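Local coordinates for protein tyrosinase (Aspergillus oryzae, PDB 6JU8) that probably hydroxylates L-tyrosine and oxidises L-dopa to L-dopaquinone with molecular oxygen, using a pair of copper ions, at residues Y149-F152 against A153-A156; K219-H223 against G224-D228; P281-Q284 against D285-R289; A330-N333 against N334-W338. The protein carries 1 engineered substitution. All blocks are in the same frame, centred on the assembly; numbering follows the deposited sequence. Where two conformers were deposited one is given.

Contact 1 of 4, residues Y149-F152 against A153-A156; sequences YWDF and ARFA
A type I beta turn carries the chain from Asp151 to Arg154, and the Asp151 carboxylate reaches forward over it. Arg154 N closes the turn on Asp151 O at 3.3 Å; the N-H line is nearly straight, yet the donor stands well above the carbonyl plane, on no lone pair. The Asp151 side chain, its CG anti to the backbone N (chi1 -162°), leans over the following residues. Its OD1 takes the N-H of Ala153, with Ala153 N 3.2 Å from Asp151 OD1 on the anti side and 25° out of the carboxylate plane, so an Asx turn is superimposed on the beta turn. Asp151 CG packs 3.4 Å from Arg154 CB, and the two side chains cross at about a right angle. The extended Arg154 chain then carries its guanidinium off to salt bridges with Asp25 and Asp28, while Asp151 OD2 is bonded by the hydroxyl of Tyr456. A water lies between Asp151 O and Arg154 O, 2.7 Å from Arg154 O. This turn belongs to the loop between helix 135-144 and strand 178-182, in the common central domain of tyrosinase. Phe152 faces the domain interior: its CB rests over one face of the Trp150 ring, its CD1 lies 4.0 Å from Ala153 CB, and its ring meets that of His375. The Phe152 side chain is about 6 Å from that of His332, a ligand of copper. Phe152 O is buried with no polar partner in the model.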
loop_
_atom_site.group_PDB
_atom_site.type_symbol
_atom_site.label_atom_id
_atom_site.label_comp_id
_atom_site.label_asym_id
_atom_site.label_seq_id
_atom_site.Cartn_x
_atom_site.Cartn_y
_atom_site.Cartn_z
ATOM N N TYR A 149 -20.606 0.285 10.396
ATOM C CA TYR A 149 -20.771 0.850 9.055
ATOM C C TYR A 149 -19.665 1.851 8.772
ATOM O O TYR A 149 -19.181 2.553 9.673
ATOM C CB TYR A 149 -22.172 1.459 8.846
ATOM C CG TYR A 149 -22.461 2.679 9.687
ATOM C CD1 TYR A 149 -22.151 3.957 9.220
ATOM C CD2 TYR A 149 -23.055 2.549 10.936
ATOM C CE1 TYR A 149 -22.416 5.086 9.980
ATOM C CE2 TYR A 149 -23.319 3.672 11.720
ATOM C CZ TYR A 149 -22.999 4.927 11.235
ATOM O OH TYR A 149 -23.255 6.035 12.021
ATOM N N TRP A 150 -19.299 1.937 7.484
ATOM C CA TRP A 150 -18.406 3.010 7.042
ATOM C C TRP A 150 -19.213 4.192 6.529
ATOM O O TRP A 150 -19.892 4.100 5.502
ATOM C CB TRP A 150 -17.484 2.499 5.937
ATOM C CG TRP A 150 -16.699 3.594 5.269
ATOM C CD1 TRP A 150 -16.059 4.637 5.868
ATOM C CD2 TRP A 150 -16.491 3.713 3.852
ATOM N NE1 TRP A 150 -15.466 5.418 4.900
ATOM C CE2 TRP A 150 -15.717 4.879 3.663
ATOM C CE3 TRP A 150 -16.901 2.971 2.739
ATOM C CZ2 TRP A 150 -15.323 5.320 2.398
ATOM C CZ3 TRP A 150 -16.515 3.412 1.481
ATOM C CH2 TRP A 150 -15.740 4.576 1.322
ATOM N N ASP A 151 -19.147 5.295 7.268
ATOM C CA ASP A 151 -19.862 6.496 6.842
ATOM C C ASP A 151 -19.039 7.238 5.796
ATOM O O ASP A 151 -18.235 8.131 6.086
ATOM C CB ASP A 151 -20.206 7.406 8.025
ATOM C CG ASP A 151 -21.313 8.384 7.612
ATOM O OD1 ASP A 151 -21.469 8.646 6.408
ATOM O OD2 ASP A 151 -22.035 8.844 8.523
ATOM N N PHE A 152 -19.233 6.830 4.542
ATOM C CA PHE A 152 -18.463 7.395 3.430
ATOM C C PHE A 152 -18.798 8.868 3.189
ATOM O O PHE A 152 -18.072 9.543 2.440
ATOM C CB PHE A 152 -18.603 6.559 2.150
ATOM C CG PHE A 152 -20.022 6.332 1.680
ATOM C CD1 PHE A 152 -20.797 7.389 1.214
ATOM C CD2 PHE A 152 -20.597 5.064 1.722
ATOM C CE1 PHE A 152 -22.111 7.162 0.789
ATOM C CE2 PHE A 152 -21.887 4.808 1.274
ATOM C CZ PHE A 152 -22.644 5.883 0.809
ATOM N N ALA A 153 -19.881 9.383 3.772
ATOM C CA ALA A 153 -20.332 10.747 3.545
ATOM C C ALA A 153 -20.047 11.670 4.722
ATOM O O ALA A 153 -20.372 12.858 4.638
ATOM C CB ALA A 153 -21.810 10.737 3.210
ATOM N N ARG A 154 -19.442 11.179 5.793
ATOM C CA ARG A 154 -19.152 11.966 6.982
ATOM C C ARG A 154 -17.676 12.350 6.989
ATOM O O ARG A 154 -16.816 11.494 6.775
ATOM C CB ARG A 154 -19.462 11.141 8.239
ATOM C CG ARG A 154 -19.286 11.925 9.545
ATOM C CD ARG A 154 -19.670 11.016 10.711
ATOM N NE ARG A 154 -19.560 11.743 11.967
ATOM C CZ ARG A 154 -19.464 11.158 13.158
ATOM N NH1 ARG A 154 -19.435 9.847 13.275
ATOM N NH2 ARG A 154 -19.376 11.907 14.244
ATOM N N PHE A 155 -17.342 13.608 7.251
ATOM C CA PHE A 155 -15.936 13.989 7.327
ATOM C C PHE A 155 -15.273 13.251 8.478
ATOM O O PHE A 155 -15.826 13.207 9.588
ATOM C CB PHE A 155 -15.848 15.504 7.560
ATOM C CG PHE A 155 -16.368 16.313 6.395
ATOM C CD1 PHE A 155 -16.055 15.983 5.081
ATOM C CD2 PHE A 155 -17.177 17.420 6.620
ATOM C CE1 PHE A 155 -16.508 16.785 4.050
ATOM C CE2 PHE A 155 -17.621 18.237 5.588
ATOM C CZ PHE A 155 -17.284 17.915 4.287
ATOM N N ALA A 156 -14.099 12.662 8.243
ATOM C CA ALA A 156 -13.357 11.964 9.280
ATOM C C ALA A 156 -12.937 12.921 10.391
ATOM O O ALA A 156 -12.593 14.073 10.131
ATOM C CB ALA A 156 -12.080 11.357 8.700
HETATM O O HOH W 1 -15.448 9.531 5.632
#

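Contact 2 of 4, residues K219-H223 against G224-D228; sequences KTEEH and GWSFD
His223 turns the edge of its imidazole toward the face of the Trp225 six-membered ring, with His223 CE1 3.7 Å from Trp225 CE3 and the planes 66° apart. The same imidazole offers its own face to the edge of Phe227, where Phe227 CZ lies 3.9 Å from His223 CE1, so two offset edge-to-face pairs join the three rings into an aromatic cluster. Phe227 CE2 also packs 3.8 Å from Glu222 CB on the side shared by Thr220, Glu222, Trp225 and Phe227. Ser345 holds both Glu222 OE1 and His223 NE2 from outside, and Phe344 N binds Glu222 OE2. The other face, with Lys219, Glu221, Ser226 and Asp228, is polar and exposed. Ser226 OG donates to the syn lone pair of Glu221 OE2 at 2.6 Å, a bond reached because the Glu221 chain bends at chi2 (-68°). Lys219 runs beside Asp228 and curls at its end, placing NZ 2.8 Å from Asp228 OD1 in a salt bridge to a syn lone pair; a water receives a hydrogen bond from Lys219 NZ, weakly, and donates to Asp228 OD2. Paired backbone bonds join Thr220 with Phe227 and Glu222 with Trp225, including Thr220 N to Phe227 O at 2.8 Å. The chain reverses through a type I' turn over His223 and Gly224, both with positive phi, as is typical of a beta hairpin with a two-residue loop.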
loop_
_atom_site.group_PDB
_atom_site.type_symbol
_atom_site.label_atom_id
_atom_site.label_comp_id
_atom_site.label_asym_id
_atom_site.label_seq_id
_atom_site.Cartn_x
_atom_site.Cartn_y
_atom_site.Cartn_z
ATOM N N LYS A 219 -14.232 -8.779 -17.736
ATOM C CA LYS A 219 -14.229 -7.845 -18.862
ATOM C C LYS A 219 -15.035 -6.601 -18.467
ATOM O O LYS A 219 -16.136 -6.747 -17.945
ATOM C CB LYS A 219 -14.779 -8.432 -20.159
ATOM C CG LYS A 219 -14.503 -7.574 -21.397
ATOM C CD LYS A 219 -15.182 -8.168 -22.606
ATOM C CE LYS A 219 -14.680 -9.531 -23.028
ATOM N NZ LYS A 219 -13.211 -9.637 -23.191
ATOM N N THR A 220 -14.419 -5.451 -18.691
ATOM C CA THR A 220 -15.000 -4.172 -18.294
ATOM C C THR A 220 -14.797 -3.173 -19.422
ATOM O O THR A 220 -13.859 -3.310 -20.200
ATOM C CB THR A 220 -14.284 -3.612 -17.045
ATOM O OG1 THR A 220 -14.898 -2.402 -16.590
ATOM C CG2 THR A 220 -12.844 -3.245 -17.370
ATOM N N GLU A 221 -15.644 -2.171 -19.531
ATOM C CA GLU A 221 -15.458 -1.130 -20.533
ATOM C C GLU A 221 -14.875 0.125 -19.881
ATOM O O GLU A 221 -15.348 0.586 -18.834
ATOM C CB GLU A 221 -16.785 -0.792 -21.202
ATOM C CG GLU A 221 -17.481 -1.937 -21.905
ATOM C CD GLU A 221 -16.740 -2.408 -23.137
ATOM O OE1 GLU A 221 -16.510 -1.608 -24.062
ATOM O OE2 GLU A 221 -16.362 -3.594 -23.148
ATOM N N GLU A 222 -13.856 0.672 -20.529
ATOM C CA GLU A 222 -13.246 1.938 -20.145
ATOM C C GLU A 222 -13.141 2.805 -21.390
ATOM O O GLU A 222 -12.562 2.341 -22.388
ATOM C CB GLU A 222 -11.860 1.745 -19.508
ATOM C CG GLU A 222 -11.893 0.852 -18.285
ATOM C CD GLU A 222 -10.565 0.647 -17.617
ATOM O OE1 GLU A 222 -9.517 1.147 -18.088
ATOM O OE2 GLU A 222 -10.525 0.001 -16.537
ATOM N N HIS A 223 -13.707 4.005 -21.379
ATOM C CA HIS A 223 -13.674 4.899 -22.529
ATOM C C HIS A 223 -14.136 4.151 -23.779
ATOM O O HIS A 223 -13.612 4.342 -24.866
ATOM C CB HIS A 223 -12.327 5.586 -22.695
ATOM C CG HIS A 223 -11.054 4.815 -22.598
ATOM N ND1 HIS A 223 -10.535 4.095 -23.656
ATOM C CD2 HIS A 223 -10.157 4.662 -21.597
ATOM C CE1 HIS A 223 -9.402 3.522 -23.319
ATOM N NE2 HIS A 223 -9.140 3.852 -22.058
ATOM N N GLY A 224 -15.157 3.295 -23.646
ATOM C CA GLY A 224 -15.790 2.623 -24.748
ATOM C C GLY A 224 -15.053 1.421 -25.292
ATOM O O GLY A 224 -15.490 0.804 -26.262
ATOM N N TRP A 225 -13.945 1.043 -24.672
ATOM C CA TRP A 225 -13.142 -0.103 -25.124
ATOM C C TRP A 225 -13.138 -1.169 -24.039
ATOM O O TRP A 225 -13.241 -0.841 -22.855
ATOM C CB TRP A 225 -11.681 0.286 -25.382
ATOM C CG TRP A 225 -11.517 1.089 -26.637
ATOM C CD1 TRP A 225 -12.456 1.388 -27.581
ATOM C CD2 TRP A 225 -10.288 1.680 -27.077
ATOM N NE1 TRP A 225 -11.901 2.142 -28.581
ATOM C CE2 TRP A 225 -10.567 2.335 -28.298
ATOM C CE3 TRP A 225 -8.998 1.710 -26.546
ATOM C CZ2 TRP A 225 -9.589 3.031 -29.015
ATOM C CZ3 TRP A 225 -8.020 2.398 -27.252
ATOM C CH2 TRP A 225 -8.323 3.041 -28.468
ATOM N N SER A 226 -12.956 -2.409 -24.434
ATOM C CA SER A 226 -12.978 -3.543 -23.518
ATOM C C SER A 226 -11.612 -3.850 -22.914
ATOM O O SER A 226 -10.610 -3.867 -23.629
ATOM C CB SER A 226 -13.423 -4.794 -24.289
ATOM O OG SER A 226 -14.691 -4.614 -24.885
ATOM N N PHE A 227 -11.592 -4.135 -21.610
ATOM C CA PHE A 227 -10.390 -4.566 -20.904
ATOM C C PHE A 227 -10.720 -5.771 -20.035
ATOM O O PHE A 227 -11.767 -5.780 -19.394
ATOM C CB PHE A 227 -9.830 -3.427 -20.033
ATOM C CG PHE A 227 -9.362 -2.293 -20.908
ATOM C CD1 PHE A 227 -8.087 -2.241 -21.449
ATOM C CD2 PHE A 227 -10.270 -1.301 -21.241
ATOM C CE1 PHE A 227 -7.720 -1.223 -22.314
ATOM C CE2 PHE A 227 -9.898 -0.274 -22.099
ATOM C CZ PHE A 227 -8.631 -0.231 -22.628
ATOM N N ASP A 228 -9.819 -6.749 -20.020
ATOM C CA ASP A 228 -9.956 -7.894 -19.138
ATOM C C ASP A 228 -9.175 -7.658 -17.853
ATOM O O ASP A 228 -7.945 -7.768 -17.765
ATOM C CB ASP A 228 -9.493 -9.154 -19.871
ATOM C CG ASP A 228 -10.340 -9.460 -21.094
ATOM O OD1 ASP A 228 -11.576 -9.488 -20.941
ATOM O OD2 ASP A 228 -9.799 -9.643 -22.199
HETATM O O HOH W 2 -11.013 -7.386 -24.116
#

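Contact 3 of 4, residues P281-Q284 against D285-R289; sequences PTLQ and DMTFR
With OG1 of Thr282 set between its backbone N and carbonyl carbon (chi1 64°), the hydroxyl faces the first turn of helix 283-292 and accepts from Asp285 N, 3.0 Å from Thr282 OG1. Thr282 is thus the N-cap, and its bond satisfies an amide that precedes the regular helical pairing; Met286 N, 2.8 Å from Thr282 O, begins that pairing. At the next residue, Leu283 O is gripped twice from opposite faces of its plane, by Thr287 N at 3.1 Å and by Thr287 OG1 at 2.9 Å. The threonine hydroxyl is therefore satisfied within the helix while its side chain packs on Ala153. Pro281, just ahead of the cap, folds against the helix flank. Met286 bends at chi2 and chi3 to lay its methyl CE 3.7 Å from Pro281 CD. Asp285 and Arg289, four residues apart, form a salt bridge, Arg289 NE lying 2.9 Å from Asp285 OD2 and above the carboxylate plane. A second partner, Asp278, holds Arg289 NH1 and helps fix the guanidinium. Pro281 CG sits over the centre of one guanidinium face, 3.9 Å from Arg289 CZ.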
loop_
_atom_site.group_PDB
_atom_site.type_symbol
_atom_site.label_atom_id
_atom_site.label_comp_id
_atom_site.label_asym_id
_atom_site.label_seq_id
_atom_site.Cartn_x
_atom_site.Cartn_y
_atom_site.Cartn_z
ATOM N N PRO A 281 -22.336 18.023 -7.119
ATOM C CA PRO A 281 -22.238 17.893 -5.672
ATOM C C PRO A 281 -21.038 17.065 -5.239
ATOM O O PRO A 281 -20.583 16.171 -5.938
ATOM C CB PRO A 281 -23.522 17.147 -5.289
ATOM C CG PRO A 281 -24.438 17.391 -6.450
ATOM C CD PRO A 281 -23.533 17.313 -7.657
ATOM N N THR A 282 -20.560 17.379 -4.041
ATOM C CA THR A 282 -19.640 16.475 -3.359
ATOM C C THR A 282 -20.350 15.181 -2.952
ATOM O O THR A 282 -21.597 15.100 -3.021
ATOM C CB THR A 282 -19.086 17.146 -2.105
ATOM O OG1 THR A 282 -20.176 17.379 -1.194
ATOM C CG2 THR A 282 -18.424 18.490 -2.407
ATOM N N LEU A 283 -19.584 14.168 -2.531
ATOM C CA LEU A 283 -20.228 12.947 -2.063
ATOM C C LEU A 283 -21.099 13.241 -0.841
ATOM O O LEU A 283 -22.181 12.657 -0.718
ATOM C CB LEU A 283 -19.201 11.854 -1.799
ATOM C CG LEU A 283 -19.722 10.548 -1.191
ATOM C CD1 LEU A 283 -20.824 9.899 -2.028
ATOM C CD2 LEU A 283 -18.539 9.578 -1.005
ATOM N N GLN A 284 -20.644 14.120 0.074
ATOM C CA GLN A 284 -21.500 14.399 1.235
ATOM C C GLN A 284 -22.796 15.077 0.800
ATOM O O GLN A 284 -23.894 14.754 1.296
ATOM C CB GLN A 284 -20.760 15.268 2.247
ATOM C CG GLN A 284 -21.596 15.589 3.483
ATOM C CD GLN A 284 -20.773 16.342 4.513
ATOM O OE1 GLN A 284 -20.842 17.557 4.548
ATOM N NE2 GLN A 284 -19.984 15.633 5.312
ATOM N N ASP A 285 -22.675 16.067 -0.089
ATOM C CA ASP A 285 -23.909 16.756 -0.497
ATOM C C ASP A 285 -24.841 15.843 -1.271
ATOM O O ASP A 285 -26.070 15.929 -1.146
ATOM C CB ASP A 285 -23.558 18.013 -1.303
ATOM C CG ASP A 285 -24.830 18.818 -1.560
ATOM O OD1 ASP A 285 -25.584 19.095 -0.610
ATOM O OD2 ASP A 285 -25.047 19.188 -2.714
ATOM N N MET A 286 -24.263 14.982 -2.120
ATOM C CA MET A 286 -25.142 14.063 -2.874
ATOM C C MET A 286 -25.914 13.173 -1.922
ATOM O O MET A 286 -27.102 12.865 -2.126
ATOM C CB MET A 286 -24.313 13.217 -3.853
ATOM C CG MET A 286 -25.168 12.554 -4.907
ATOM S SD MET A 286 -25.776 13.707 -6.145
ATOM C CE MET A 286 -24.356 13.705 -7.263
ATOM N N THR A 287 -25.260 12.736 -0.851
ATOM C CA THR A 287 -25.888 11.890 0.167
ATOM C C THR A 287 -26.949 12.671 0.912
ATOM O O THR A 287 -28.077 12.194 1.184
ATOM C CB THR A 287 -24.794 11.340 1.110
ATOM O OG1 THR A 287 -23.883 10.552 0.332
ATOM C CG2 THR A 287 -25.416 10.415 2.145
ATOM N N PHE A 288 -26.659 13.916 1.286
ATOM C CA PHE A 288 -27.658 14.805 1.879
ATOM C C PHE A 288 -28.886 14.944 1.001
ATOM O O PHE A 288 -30.020 14.834 1.481
ATOM C CB PHE A 288 -27.024 16.173 2.133
ATOM C CG PHE A 288 -27.969 17.159 2.792
ATOM C CD1 PHE A 288 -28.328 17.060 4.120
ATOM C CD2 PHE A 288 -28.515 18.174 2.032
ATOM C CE1 PHE A 288 -29.214 17.964 4.704
ATOM C CE2 PHE A 288 -29.358 19.093 2.615
ATOM C CZ PHE A 288 -29.722 19.016 3.956
ATOM N N ARG A 289 -28.680 15.172 -0.296
ATOM C CA ARG A 289 -29.816 15.313 -1.210
ATOM C C ARG A 289 -30.629 14.017 -1.259
ATOM O O ARG A 289 -31.855 14.048 -1.338
ATOM C CB ARG A 289 -29.262 15.653 -2.600
ATOM C CG ARG A 289 -28.712 17.078 -2.685
ATOM C CD ARG A 289 -28.127 17.331 -4.074
ATOM N NE ARG A 289 -27.495 18.648 -4.121
ATOM C CZ ARG A 289 -27.455 19.449 -5.165
ATOM N NH1 ARG A 289 -27.997 19.095 -6.322
ATOM N NH2 ARG A 289 -26.849 20.621 -5.061
#

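Contact 4 of 4, residues A330-N333 against N334-W338; sequences AIHN and NVHNW. With CU (copper (II) ion), chain D.
His332 and His336, one helical turn apart, press together where both bind copper. The edge of the His336 ring meets the face of His332 with the planes 85° apart, and His336 CD2 comes 3.2 Å from His332 NE2. Copper is 2.2 Å from His332 NE2 and 1.9 Å from His336 NE2; His376 supplies the third imidazole and a water lies 2.3 Å from the copper. Both histidines have chi1 away from a staggered minimum (142° for His332, -92° for His336), consistent with rotation set by the metal. Glu329 O and Met360 O accept from His332 ND1 and His336 ND1 respectively, orienting the two ligands from a second shell. Packing is looser elsewhere: Ile331 CG2 and Val335 CG2 approach only to 4.4 Å, and Asn333 and Asn337 are partly exposed. Buried Asn334 bonds back to its own helix, ND2 lying 2.9 Å from Ala330 O, an oxygen that Asn334 N reaches from the opposite face. Ile331, Val335 and Trp338 of helix 328-340 rest on Leu283 of helix 283-292, while His375 of helix 371-389 donates through NE2 to His332 O and touches Val335.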
loop_
_atom_site.group_PDB
_atom_site.type_symbol
_atom_site.label_atom_id
_atom_site.label_comp_id
_atom_site.label_asym_id
_atom_site.label_seq_id
_atom_site.Cartn_x
_atom_site.Cartn_y
_atom_site.Cartn_z
ATOM N N ALA A 330 -27.000 4.345 -7.538
ATOM C CA ALA A 330 -26.037 5.123 -8.328
ATOM C C ALA A 330 -24.950 5.693 -7.432
ATOM O O ALA A 330 -23.761 5.696 -7.778
ATOM C CB ALA A 330 -26.794 6.218 -9.089
ATOM N N ILE A 331 -25.324 6.268 -6.280
ATOM C CA ILE A 331 -24.300 6.776 -5.366
ATOM C C ILE A 331 -23.375 5.630 -4.963
ATOM O O ILE A 331 -22.146 5.714 -4.990
ATOM C CB ILE A 331 -24.894 7.446 -4.116
ATOM C CG1 ILE A 331 -25.669 8.723 -4.486
ATOM C CG2 ILE A 331 -23.811 7.745 -3.094
ATOM C CD1 ILE A 331 -26.392 9.376 -3.323
ATOM N N HIS A 332 -23.979 4.520 -4.541
ATOM C CA HIS A 332 -23.252 3.321 -4.135
ATOM C C HIS A 332 -22.294 2.838 -5.213
ATOM O O HIS A 332 -21.191 2.381 -4.878
ATOM C CB HIS A 332 -24.282 2.245 -3.785
ATOM C CG HIS A 332 -23.961 0.841 -4.185
ATOM N ND1 HIS A 332 -24.184 0.338 -5.457
ATOM C CD2 HIS A 332 -23.489 -0.199 -3.455
ATOM C CE1 HIS A 332 -23.845 -0.942 -5.481
ATOM N NE2 HIS A 332 -23.407 -1.310 -4.269
ATOM N N ASN A 333 -22.671 2.910 -6.486
ATOM C CA ASN A 333 -21.822 2.456 -7.600
ATOM C C ASN A 333 -20.594 3.335 -7.701
ATOM O O ASN A 333 -19.481 2.834 -7.918
ATOM C CB ASN A 333 -22.624 2.565 -8.901
ATOM C CG ASN A 333 -23.717 1.529 -9.084
ATOM O OD1 ASN A 333 -23.864 0.621 -8.287
ATOM N ND2 ASN A 333 -24.508 1.733 -10.138
ATOM N N ASN A 334 -20.779 4.640 -7.582
ATOM C CA ASN A 334 -19.642 5.559 -7.610
ATOM C C ASN A 334 -18.708 5.259 -6.447
ATOM O O ASN A 334 -17.479 5.225 -6.616
ATOM C CB ASN A 334 -20.153 6.999 -7.571
ATOM C CG ASN A 334 -20.601 7.458 -8.937
ATOM O OD1 ASN A 334 -19.775 7.822 -9.780
ATOM N ND2 ASN A 334 -21.907 7.485 -9.161
ATOM N N VAL A 335 -19.234 5.063 -5.234
ATOM C CA VAL A 335 -18.341 4.797 -4.100
ATOM C C VAL A 335 -17.567 3.514 -4.332
ATOM O O VAL A 335 -16.358 3.461 -4.060
ATOM C CB VAL A 335 -19.141 4.771 -2.785
ATOM C CG1 VAL A 335 -18.222 4.368 -1.649
ATOM C CG2 VAL A 335 -19.750 6.140 -2.529
ATOM N N HIS A 336 -18.183 2.455 -4.878
ATOM C CA HIS A 336 -17.426 1.257 -5.256
ATOM C C HIS A 336 -16.244 1.616 -6.162
ATOM O O HIS A 336 -15.113 1.164 -5.959
ATOM C CB HIS A 336 -18.333 0.290 -6.013
ATOM C CG HIS A 336 -19.041 -0.742 -5.196
ATOM N ND1 HIS A 336 -18.385 -1.848 -4.690
ATOM C CD2 HIS A 336 -20.335 -0.881 -4.825
ATOM C CE1 HIS A 336 -19.238 -2.624 -4.055
ATOM N NE2 HIS A 336 -20.429 -2.050 -4.082
ATOM N N ASN A 337 -16.508 2.436 -7.191
ATOM C CA ASN A 337 -15.435 2.793 -8.128
ATOM C C ASN A 337 -14.318 3.540 -7.409
ATOM O O ASN A 337 -13.125 3.297 -7.663
ATOM C CB ASN A 337 -15.991 3.672 -9.249
ATOM C CG ASN A 337 -16.827 2.876 -10.233
ATOM O OD1 ASN A 337 -16.728 1.658 -10.310
ATOM N ND2 ASN A 337 -17.632 3.620 -10.990
ATOM N N TRP A 338 -14.702 4.487 -6.558
ATOM C CA TRP A 338 -13.704 5.372 -5.936
ATOM C C TRP A 338 -12.876 4.630 -4.904
ATOM O O TRP A 338 -11.720 4.975 -4.694
ATOM C CB TRP A 338 -14.386 6.607 -5.319
ATOM C CG TRP A 338 -15.153 7.394 -6.343
ATOM C CD1 TRP A 338 -14.981 7.397 -7.694
ATOM C CD2 TRP A 338 -16.223 8.295 -6.042
ATOM N NE1 TRP A 338 -15.904 8.251 -8.260
ATOM C CE2 TRP A 338 -16.669 8.815 -7.277
ATOM C CE3 TRP A 338 -16.865 8.726 -4.869
ATOM C CZ2 TRP A 338 -17.717 9.735 -7.386
ATOM C CZ3 TRP A 338 -17.894 9.629 -4.987
ATOM C CH2 TRP A 338 -18.319 10.143 -6.228
HETATM CU CU CU D . -22.048 -2.815 -3.467
HETATM O O HOH W 3 -22.835 -4.638 -4.571
#

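In the fold
The contacts follow one another along the chain, all within the common central domain of tyrosinase. Contacts 1, 3 and 4 form one group, their centres 12 to 14 Å apart, with contact 4 holding two of the copper ligands. Gln284 NE2 of contact 3 probably bonds Ala153 O of contact 1, 2.9 Å away, tying the loop to helix 283-292. Trp150 and Phe152 of contact 1 pack on Val335 of contact 4, so loop and helix 283-292 both back the copper-bearing helix 328-340. Contact 2, a surface hairpin, stands apart: its centre is about 18 Å from that of contact 4, with nearest atoms about 8 Å apart, and about 30 Å from contact 1.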